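Local structure of chlamydomonas reinhardtii THB1 (Chlamydomonas reinhardtii, 6CII) at residues 7-10 with 11-14; 68-71 with 72-76; 52-55 with 56-60. The protein binds one heme group and, as a group I truncated hemoglobin, probably binds oxygen at the heme iron, with a possible peroxidase activity. One frame throughout, in Å; residues are numbered along the deposited sequence.

Contact 1: residues 7-10 with 11-14; sequences ADSL and YSRM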
loop_
_atom_site.group_PDB
_atom_site.type_symbol
_atom_site.label_atom_id
_atom_site.label_comp_id
_atom_site.label_asym_id
_atom_site.label_seq_id
_atom_site.Cartn_x
_atom_site.Cartn_y
_atom_site.Cartn_z
ATOM N N ALA A 7 -8.360 -20.027 1.734
ATOM C CA ALA A 7 -9.211 -19.340 0.780
ATOM C C ALA A 7 -9.984 -18.197 1.396
ATOM O O ALA A 7 -10.588 -17.413 0.651
ATOM C CB ALA A 7 -10.187 -20.325 0.138
ATOM N N ASP A 8 -9.999 -18.062 2.719
ATOM C CA ASP A 8 -10.994 -17.183 3.298
ATOM C C ASP A 8 -10.436 -15.823 3.689
ATOM O O ASP A 8 -11.213 -14.935 4.046
ATOM C CB ASP A 8 -11.677 -17.889 4.471
ATOM C CG ASP A 8 -12.543 -19.071 4.001
ATOM O OD1 ASP A 8 -12.637 -19.311 2.764
ATOM O OD2 ASP A 8 -13.120 -19.754 4.859
ATOM N N SER A 9 -9.126 -15.610 3.557
ATOM C CA SER A 9 -8.569 -14.294 3.821
ATOM C C SER A 9 -8.997 -13.315 2.748
ATOM O O SER A 9 -9.391 -13.687 1.636
ATOM C CB SER A 9 -7.040 -14.331 3.844
ATOM O OG SER A 9 -6.540 -14.685 2.560
ATOM N N LEU A 10 -8.909 -12.032 3.101
ATOM C CA LEU A 10 -9.182 -10.977 2.131
ATOM C C LEU A 10 -8.267 -11.119 0.932
ATOM O O LEU A 10 -8.707 -11.047 -0.213
ATOM C CB LEU A 10 -8.993 -9.615 2.783
ATOM C CG LEU A 10 -9.015 -8.431 1.814
ATOM C CD1 LEU A 10 -10.404 -8.283 1.171
ATOM C CD2 LEU A 10 -8.581 -7.136 2.528
ATOM N N TYR A 11 -6.978 -11.331 1.196
ATOM C CA TYR A 11 -5.998 -11.600 0.151
ATOM C C TYR A 11 -6.468 -12.673 -0.816
ATOM O O TYR A 11 -6.485 -12.458 -2.027
ATOM C CB TYR A 11 -4.707 -12.033 0.823
ATOM C CG TYR A 11 -3.580 -12.424 -0.098
ATOM C CD1 TYR A 11 -3.273 -13.778 -0.309
ATOM C CD2 TYR A 11 -2.786 -11.461 -0.698
ATOM C CE1 TYR A 11 -2.197 -14.137 -1.115
ATOM C CE2 TYR A 11 -1.702 -11.811 -1.505
ATOM C CZ TYR A 11 -1.428 -13.153 -1.710
ATOM O OH TYR A 11 -0.344 -13.540 -2.468
ATOM N N SER A 12 -6.842 -13.852 -0.298
ATOM C CA SER A 12 -7.272 -14.916 -1.193
ATOM C C SER A 12 -8.542 -14.539 -1.937
ATOM O O SER A 12 -8.661 -14.805 -3.144
ATOM C CB SER A 12 -7.458 -16.214 -0.414
ATOM O OG SER A 12 -6.204 -16.576 0.108
ATOM N N ARG A 13 -9.492 -13.903 -1.243
ATOM C CA ARG A 13 -10.782 -13.583 -1.850
ATOM C C ARG A 13 -10.650 -12.541 -2.948
ATOM O O ARG A 13 -11.433 -12.537 -3.906
ATOM C CB ARG A 13 -11.742 -13.123 -0.766
ATOM C CG ARG A 13 -12.183 -14.282 0.170
ATOM C CD ARG A 13 -13.139 -13.849 1.293
ATOM N NE ARG A 13 -12.480 -13.103 2.363
ATOM C CZ ARG A 13 -12.735 -11.822 2.637
ATOM N NH1 ARG A 13 -13.650 -11.175 1.936
ATOM N NH2 ARG A 13 -12.108 -11.197 3.620
ATOM N N MET A 14 -9.668 -11.654 -2.833
ATOM C CA MET A 14 -9.519 -10.653 -3.875
ATOM C C MET A 14 -8.729 -11.170 -5.072
ATOM O O MET A 14 -8.568 -10.431 -6.048
ATOM C CB MET A 14 -8.882 -9.376 -3.294
ATOM C CG MET A 14 -7.445 -9.502 -2.819
ATOM S SD MET A 14 -6.911 -8.092 -1.785
ATOM C CE MET A 14 -7.779 -6.735 -2.596
#
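The guanidinium of Arg13 lies with one face against Leu10 CA, while the carbonyl of Asp8 meets it at the edge, near its plane; the ring of Tyr11, the other flat group, has Ser9 OG at its edge. They lie beside an N-cap, the start of the short helix 10-13 near the N-terminus of the globin domain. Ser9 is the capping residue: its OG sits between the backbone N and the carbonyl carbon (chi1 64°) and accepts from Ser12 N at 3.0 Å in a nearly straight bond, 166° at the hydrogen. Serine suits the place because its short hydroxyl reaches forward to a first-turn amide, which has no helical carbonyl four residues before it to pair with. In one of its two conformers, Ser12 bonds through OG to Pro6 O in the preceding loop. Behind the cap, Arg13 N bonds to Ser9 O and Met14 N to Leu10 O, continuing the turn. Arg13 then folds back toward the loop. A bend at chi3 (-74°) swings NE onto Asp8 O at 2.8 Å, the donor standing well above the carbonyl plane although the oxygen lies close to the guanidinium plane. The long arginine can thus bind a loop carbonyl through NE and still send NH2 to Glu113 in a salt bridge, joining the N-terminal segment to helix 108-126. Leu10, the buried residue here, faces Glu113, Ala114 and Ile117 of that helix, where a branched apolar side chain fits, and Phe61 also touches it. On its way to Glu113 the arginine crosses the leucine at about a right angle, with Arg13 NH2 3.6 Å from Leu10 CB.

Contact 2: residues 68-71 with 72-76; sequences EGRD and LGASH. With HEM (protoporphyrin IX containing Fe), chain B.
The proximal helix of this 2-on-2 globin, 72-82, opens with an N-cap at Asp71 and, one turn on, carries His76, the proximal axial ligand of the heme iron. Asp71 OD2 accepts from Ala74 N at 2.9 Å through its anti lone pair. With CG anti to the backbone N (chi1 178°), the carboxylate reaches over the first turn, where a negative charge is likely to be favoured by the helix dipole. Asp71 O is gripped twice by Ser75: the amide N approaches tilted from the carbonyl plane, and OG, at 2.8 Å, stands above that plane. A small hydroxyl residue suits this buried position: its OG is satisfied by Asp71 O, and it is short enough to sit beside the propionate arm, with Ser75 OG 3.5 Å from HEM CBA. Arg70, extended from CG to NE, runs past this serine and lays one face of its guanidinium over Ser75 CA; its NH1 comes close to the like-charged Arg78. Leu72 fills an apolar place between the porphyrin edge and helix 108-126, where Ala121 and Ile125 touch it. Its carbonyl orients the ligand: His76 ND1 donates to Leu72 O at 2.9 Å and 171°, almost exactly in the ring plane. Held by this bond, which would probably strengthen its donation to the metal, the imidazole binds iron from its other nitrogen, with His76 NE2 2.1 Å from HEM FE.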
loop_
_atom_site.group_PDB
_atom_site.type_symbol
_atom_site.label_atom_id
_atom_site.label_comp_id
_atom_site.label_asym_id
_atom_site.label_seq_id
_atom_site.Cartn_x
_atom_site.Cartn_y
_atom_site.Cartn_z
ATOM N N GLU A 68 7.940 -9.700 7.505
ATOM C CA GLU A 68 9.387 -9.731 7.667
ATOM C C GLU A 68 10.068 -8.450 7.211
ATOM O O GLU A 68 11.304 -8.373 7.227
ATOM C CB GLU A 68 9.968 -10.940 6.923
ATOM C CG GLU A 68 9.948 -12.202 7.771
ATOM C CD GLU A 68 9.823 -13.471 6.955
ATOM O OE1 GLU A 68 10.306 -13.495 5.802
ATOM O OE2 GLU A 68 9.229 -14.441 7.474
ATOM N N GLY A 69 9.307 -7.444 6.812
ATOM C CA GLY A 69 9.882 -6.171 6.453
ATOM C C GLY A 69 10.131 -5.297 7.672
ATOM O O GLY A 69 9.903 -5.671 8.820
ATOM N N ARG A 70 10.597 -4.091 7.396
ATOM C CA ARG A 70 10.880 -3.122 8.441
ATOM C C ARG A 70 9.583 -2.509 8.964
ATOM O O ARG A 70 8.630 -2.301 8.206
ATOM C CB ARG A 70 11.806 -2.055 7.869
ATOM C CG ARG A 70 12.181 -0.932 8.782
ATOM C CD ARG A 70 13.208 -0.097 8.062
ATOM N NE ARG A 70 13.651 1.036 8.850
ATOM C CZ ARG A 70 14.211 2.109 8.320
ATOM N NH1 ARG A 70 14.391 2.184 7.003
ATOM N NH2 ARG A 70 14.599 3.099 9.098
ATOM N N ASP A 71 9.536 -2.269 10.277
ATOM C CA ASP A 71 8.450 -1.541 10.925
ATOM C C ASP A 71 8.013 -0.324 10.096
ATOM O O ASP A 71 8.857 0.433 9.611
ATOM C CB ASP A 71 8.949 -1.099 12.308
ATOM C CG ASP A 71 7.940 -0.294 13.069
ATOM O OD1 ASP A 71 7.078 -0.916 13.732
ATOM O OD2 ASP A 71 8.020 0.957 13.034
ATOM N N LEU A 72 6.691 -0.131 9.949
ATOM C CA LEU A 72 6.177 0.962 9.109
ATOM C C LEU A 72 6.548 2.337 9.658
ATOM O O LEU A 72 6.899 3.248 8.895
ATOM C CB LEU A 72 4.653 0.885 8.975
ATOM C CG LEU A 72 3.991 0.078 7.867
ATOM C CD1 LEU A 72 2.557 0.562 7.733
ATOM C CD2 LEU A 72 4.732 0.212 6.552
ATOM N N GLY A 73 6.413 2.528 10.970
ATOM C CA GLY A 73 6.807 3.789 11.563
ATOM C C GLY A 73 8.262 4.103 11.307
ATOM O O GLY A 73 8.618 5.217 10.899
ATOM N N ALA A 74 9.134 3.126 11.551
ATOM C CA ALA A 74 10.556 3.367 11.381
ATOM C C ALA A 74 10.877 3.680 9.928
ATOM O O ALA A 74 11.698 4.561 9.636
ATOM C CB ALA A 74 11.350 2.148 11.852
ATOM N N SER A 75 10.204 2.979 9.003
ATOM C CA SER A 75 10.480 3.144 7.584
ATOM C C SER A 75 10.108 4.527 7.071
ATOM O O SER A 75 10.670 4.970 6.063
ATOM C CB SER A 75 9.717 2.087 6.784
ATOM O OG SER A 75 10.104 0.775 7.165
ATOM N N HIS A 76 9.127 5.192 7.681
ATOM C CA HIS A 76 8.703 6.507 7.197
ATOM C C HIS A 76 9.122 7.652 8.115
ATOM O O HIS A 76 8.879 8.817 7.781
ATOM C CB HIS A 76 7.174 6.554 7.004
ATOM C CG HIS A 76 6.657 5.593 5.972
ATOM N ND1 HIS A 76 6.404 4.263 6.248
ATOM C CD2 HIS A 76 6.351 5.773 4.666
ATOM C CE1 HIS A 76 5.964 3.667 5.150
ATOM N NE2 HIS A 76 5.924 4.560 4.178
HETATM C CHA HEM B . 8.557 2.785 2.056
HETATM C CHB HEM B . 4.054 1.139 3.031
HETATM C CHC HEM B . 2.367 5.767 2.769
HETATM C CHD HEM B . 6.705 7.155 0.842
HETATM C C1A HEM B . 7.479 1.991 2.368
HETATM C C2A HEM B . 7.553 0.563 2.567
HETATM C C3A HEM B . 6.324 0.119 2.822
HETATM C C4A HEM B . 5.405 1.217 2.788
HETATM C CMA HEM B . 5.859 -1.327 3.104
HETATM C CAA HEM B . 8.878 -0.232 2.499
HETATM C CBA HEM B . 9.527 -0.154 3.889
HETATM C CGA HEM B . 10.710 -1.075 3.951
HETATM O O1A HEM B . 10.502 -2.262 4.300
HETATM O O2A HEM B . 11.841 -0.628 3.632
HETATM C C1B HEM B . 3.240 2.260 3.012
HETATM C C2B HEM B . 1.817 2.218 3.189
HETATM C C3B HEM B . 1.332 3.459 3.117
HETATM C C4B HEM B . 2.438 4.375 2.886
HETATM C CMB HEM B . 1.015 0.923 3.431
HETATM C CAB HEM B . -0.166 3.779 3.272
HETATM C CBB HEM B . -0.724 4.862 2.743
HETATM C C1C HEM B . 3.406 6.504 2.224
HETATM C C2C HEM B . 3.375 7.924 1.926
HETATM C C3C HEM B . 4.568 8.285 1.413
HETATM C C4C HEM B . 5.406 7.113 1.326
HETATM C CMC HEM B . 2.143 8.811 2.230
HETATM C CAC HEM B . 5.058 9.674 0.914
HETATM C CBC HEM B . 4.247 10.380 0.142
HETATM C C1D HEM B . 7.524 6.039 0.986
HETATM C C2D HEM B . 8.876 6.012 0.514
HETATM C C3D HEM B . 9.419 4.818 0.838
HETATM C C4D HEM B . 8.423 4.054 1.539
HETATM C CMD HEM B . 9.552 7.172 -0.254
HETATM C CAD HEM B . 10.853 4.362 0.511
HETATM C CBD HEM B . 11.826 5.018 1.492
HETATM C CGD HEM B . 13.241 4.596 1.153
HETATM O O1D HEM B . 14.118 5.488 1.035
HETATM O O2D HEM B . 13.486 3.371 1.010
HETATM N NA HEM B . 6.147 2.342 2.521
HETATM N NB HEM B . 3.591 3.603 2.814
HETATM N NC HEM B . 4.685 6.044 1.876
HETATM N ND HEM B . 7.268 4.816 1.609
HETATM FE FE HEM B . 5.448 4.178 2.209
#

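Contact 3: residues 52-55 with 56-60; sequences KQVA and FMTYV. With HEM (protoporphyrin IX containing Fe), chain B.
Gln53 sets CG anti to its backbone N (chi1 -171°) and bends at chi2 (64°), which turns its amide toward Met57, one turn on in helix 46-60. In one of two Met57 conformers, CE comes to 3.3 Å from Gln53 OE1, a buried oxygen with no polar partner in the model. The amide's other end faces the distal pocket: Gln53 NE2 lies 3.4 Å from HEM CHB and donates a hydrogen bond to Tyr28 OH, and Gln53 touches the bound cyanide. A leucine in its place would probably leave the Tyr28 hydroxyl without this amide partner and the cyanide without a polar neighbour here. Lys52, elsewhere seen bonded covalently to heme, here stretches beyond CG along the heme rim and, with cyanide in the pocket, donates a hydrogen bond from NZ to HEM O2A at 2.9 Å, a fitting mate for a propionate. Phe56 CE2 packs 3.5 Å from HEM CMB, an aromatic suited to the apolar heme edge. Thr58 OG1 doubles the helix bond to Val54 O at 2.7 Å, arriving from the opposite face to Thr58 N. Val54 and Met57 lean on helix 16-33 through Val24 and Val20, and Phe56 meets Tyr67 edge-to-face.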
loop_
_atom_site.group_PDB
_atom_site.type_symbol
_atom_site.label_atom_id
_atom_site.label_comp_id
_atom_site.label_asym_id
_atom_site.label_seq_id
_atom_site.Cartn_x
_atom_site.Cartn_y
_atom_site.Cartn_z
ATOM N N LYS A 52 8.580 -4.734 -1.904
ATOM C CA LYS A 52 8.303 -4.489 -0.496
ATOM C C LYS A 52 6.830 -4.218 -0.270
ATOM O O LYS A 52 6.248 -4.695 0.712
ATOM C CB LYS A 52 9.129 -3.315 0.006
ATOM C CG LYS A 52 10.605 -3.647 0.117
ATOM C CD LYS A 52 11.322 -2.354 0.441
ATOM C CE LYS A 52 12.743 -2.534 0.890
ATOM N NZ LYS A 52 13.273 -1.159 1.148
ATOM N N GLN A 53 6.206 -3.462 -1.176
ATOM C CA GLN A 53 4.799 -3.143 -0.978
ATOM C C GLN A 53 3.930 -4.379 -1.157
ATOM O O GLN A 53 2.965 -4.568 -0.413
ATOM C CB GLN A 53 4.377 -2.015 -1.942
ATOM C CG GLN A 53 2.974 -1.457 -1.647
ATOM C CD GLN A 53 2.893 -0.788 -0.278
ATOM O OE1 GLN A 53 2.473 -1.376 0.721
ATOM N NE2 GLN A 53 3.282 0.462 -0.241
ATOM N N VAL A 54 4.250 -5.228 -2.136
ATOM C CA VAL A 54 3.516 -6.478 -2.269
ATOM C C VAL A 54 3.608 -7.271 -0.970
ATOM O O VAL A 54 2.598 -7.784 -0.475
ATOM C CB VAL A 54 4.021 -7.299 -3.467
ATOM C CG1 VAL A 54 3.368 -8.688 -3.447
ATOM C CG2 VAL A 54 3.677 -6.580 -4.768
ATOM N N ALA A 55 4.814 -7.354 -0.381
ATOM C CA ALA A 55 4.977 -8.157 0.833
ATOM C C ALA A 55 4.151 -7.593 1.976
ATOM O O ALA A 55 3.496 -8.346 2.724
ATOM C CB ALA A 55 6.466 -8.240 1.218
ATOM N N PHE A 56 4.125 -6.265 2.100
ATOM C CA PHE A 56 3.365 -5.647 3.178
ATOM C C PHE A 56 1.878 -5.853 2.980
ATOM O O PHE A 56 1.165 -6.253 3.907
ATOM C CB PHE A 56 3.655 -4.154 3.285
ATOM C CG PHE A 56 2.846 -3.502 4.364
ATOM C CD1 PHE A 56 3.171 -3.699 5.692
ATOM C CD2 PHE A 56 1.718 -2.749 4.058
ATOM C CE1 PHE A 56 2.391 -3.132 6.713
ATOM C CE2 PHE A 56 0.941 -2.191 5.074
ATOM C CZ PHE A 56 1.287 -2.386 6.386
ATOM N N MET A 57 1.381 -5.563 1.776
ATOM C CA MET A 57 -0.046 -5.700 1.516
ATOM C C MET A 57 -0.491 -7.146 1.669
ATOM O O MET A 57 -1.573 -7.423 2.202
ATOM C CB MET A 57 -0.371 -5.193 0.112
ATOM C CG MET A 57 -0.099 -3.726 -0.069
ATOM S SD MET A 57 -1.345 -2.771 0.788
ATOM C CE MET A 57 -0.836 -1.094 0.413
ATOM N N THR A 58 0.336 -8.076 1.199
ATOM C CA THR A 58 0.018 -9.494 1.350
ATOM C C THR A 58 -0.178 -9.848 2.821
ATOM O O THR A 58 -1.144 -10.536 3.187
ATOM C CB THR A 58 1.153 -10.309 0.738
ATOM O OG1 THR A 58 1.231 -10.055 -0.673
ATOM C CG2 THR A 58 0.920 -11.789 0.963
ATOM N N TYR A 59 0.724 -9.360 3.672
ATOM C CA TYR A 59 0.628 -9.590 5.114
ATOM C C TYR A 59 -0.648 -8.987 5.703
ATOM O O TYR A 59 -1.409 -9.684 6.389
ATOM C CB TYR A 59 1.868 -9.024 5.810
ATOM C CG TYR A 59 1.730 -8.985 7.312
ATOM C CD1 TYR A 59 1.657 -10.159 8.040
ATOM C CD2 TYR A 59 1.617 -7.779 7.983
ATOM C CE1 TYR A 59 1.521 -10.143 9.410
ATOM C CE2 TYR A 59 1.477 -7.751 9.374
ATOM C CZ TYR A 59 1.429 -8.936 10.069
ATOM O OH TYR A 59 1.281 -8.924 11.439
ATOM N N VAL A 60 -0.904 -7.691 5.474
ATOM C CA VAL A 60 -2.044 -7.094 6.177
ATOM C C VAL A 60 -3.374 -7.547 5.597
ATOM O O VAL A 60 -4.399 -7.449 6.285
ATOM C CB VAL A 60 -2.002 -5.556 6.209
ATOM C CG1 VAL A 60 -0.755 -5.101 6.992
ATOM C CG2 VAL A 60 -2.062 -4.954 4.793
HETATM C CHA HEM B . 8.557 2.785 2.056
HETATM C CHB HEM B . 4.054 1.139 3.031
HETATM C CHC HEM B . 2.367 5.767 2.769
HETATM C CHD HEM B . 6.705 7.155 0.842
HETATM C C1A HEM B . 7.479 1.991 2.368
HETATM C C2A HEM B . 7.553 0.563 2.567
HETATM C C3A HEM B . 6.324 0.119 2.822
HETATM C C4A HEM B . 5.405 1.217 2.788
HETATM C CMA HEM B . 5.859 -1.327 3.104
HETATM C CAA HEM B . 8.878 -0.232 2.499
HETATM C CBA HEM B . 9.527 -0.154 3.889
HETATM C CGA HEM B . 10.710 -1.075 3.951
HETATM O O1A HEM B . 10.502 -2.262 4.300
HETATM O O2A HEM B . 11.841 -0.628 3.632
HETATM C C1B HEM B . 3.240 2.260 3.012
HETATM C C2B HEM B . 1.817 2.218 3.189
HETATM C C3B HEM B . 1.332 3.459 3.117
HETATM C C4B HEM B . 2.438 4.375 2.886
HETATM C CMB HEM B . 1.015 0.923 3.431
HETATM C CAB HEM B . -0.166 3.779 3.272
HETATM C CBB HEM B . -0.724 4.862 2.743
HETATM C C1C HEM B . 3.406 6.504 2.224
HETATM C C2C HEM B . 3.375 7.924 1.926
HETATM C C3C HEM B . 4.568 8.285 1.413
HETATM C C4C HEM B . 5.406 7.113 1.326
HETATM C CMC HEM B . 2.143 8.811 2.230
HETATM C CAC HEM B . 5.058 9.674 0.914
HETATM C CBC HEM B . 4.247 10.380 0.142
HETATM C C1D HEM B . 7.524 6.039 0.986
HETATM C C2D HEM B . 8.876 6.012 0.514
HETATM C C3D HEM B . 9.419 4.818 0.838
HETATM C C4D HEM B . 8.423 4.054 1.539
HETATM C CMD HEM B . 9.552 7.172 -0.254
HETATM C CAD HEM B . 10.853 4.362 0.511
HETATM C CBD HEM B . 11.826 5.018 1.492
HETATM C CGD HEM B . 13.241 4.596 1.153
HETATM O O1D HEM B . 14.118 5.488 1.035
HETATM O O2D HEM B . 13.486 3.371 1.010
HETATM N NA HEM B . 6.147 2.342 2.521
HETATM N NB HEM B . 3.591 3.603 2.814
HETATM N NC HEM B . 4.685 6.044 1.876
HETATM N ND HEM B . 7.268 4.816 1.609
HETATM FE FE HEM B . 5.448 4.178 2.209
#

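How the contacts relate
Contact 1 is at the surface, whereas contacts 2 and 3 are partly buried and both touch the heme. Contacts 1 and 2 are helix starts with a side-chain cap, a neutral serine in one and a charged aspartate in the other; contact 3 lies within a helix, where backbone bonds are regular and side chains supply the pocket. The heme lies between contact 2, on its proximal side, and contact 3, on its distal side, and these two also touch directly, Leu72 CD1 being 3.5 Å from Phe56 CZ. Contact 1 reaches contact 3 through Tyr11 CE2 and Thr58 OG1, 3.5 Å apart, but stays about 13 Å from contact 2 at the nearest atoms.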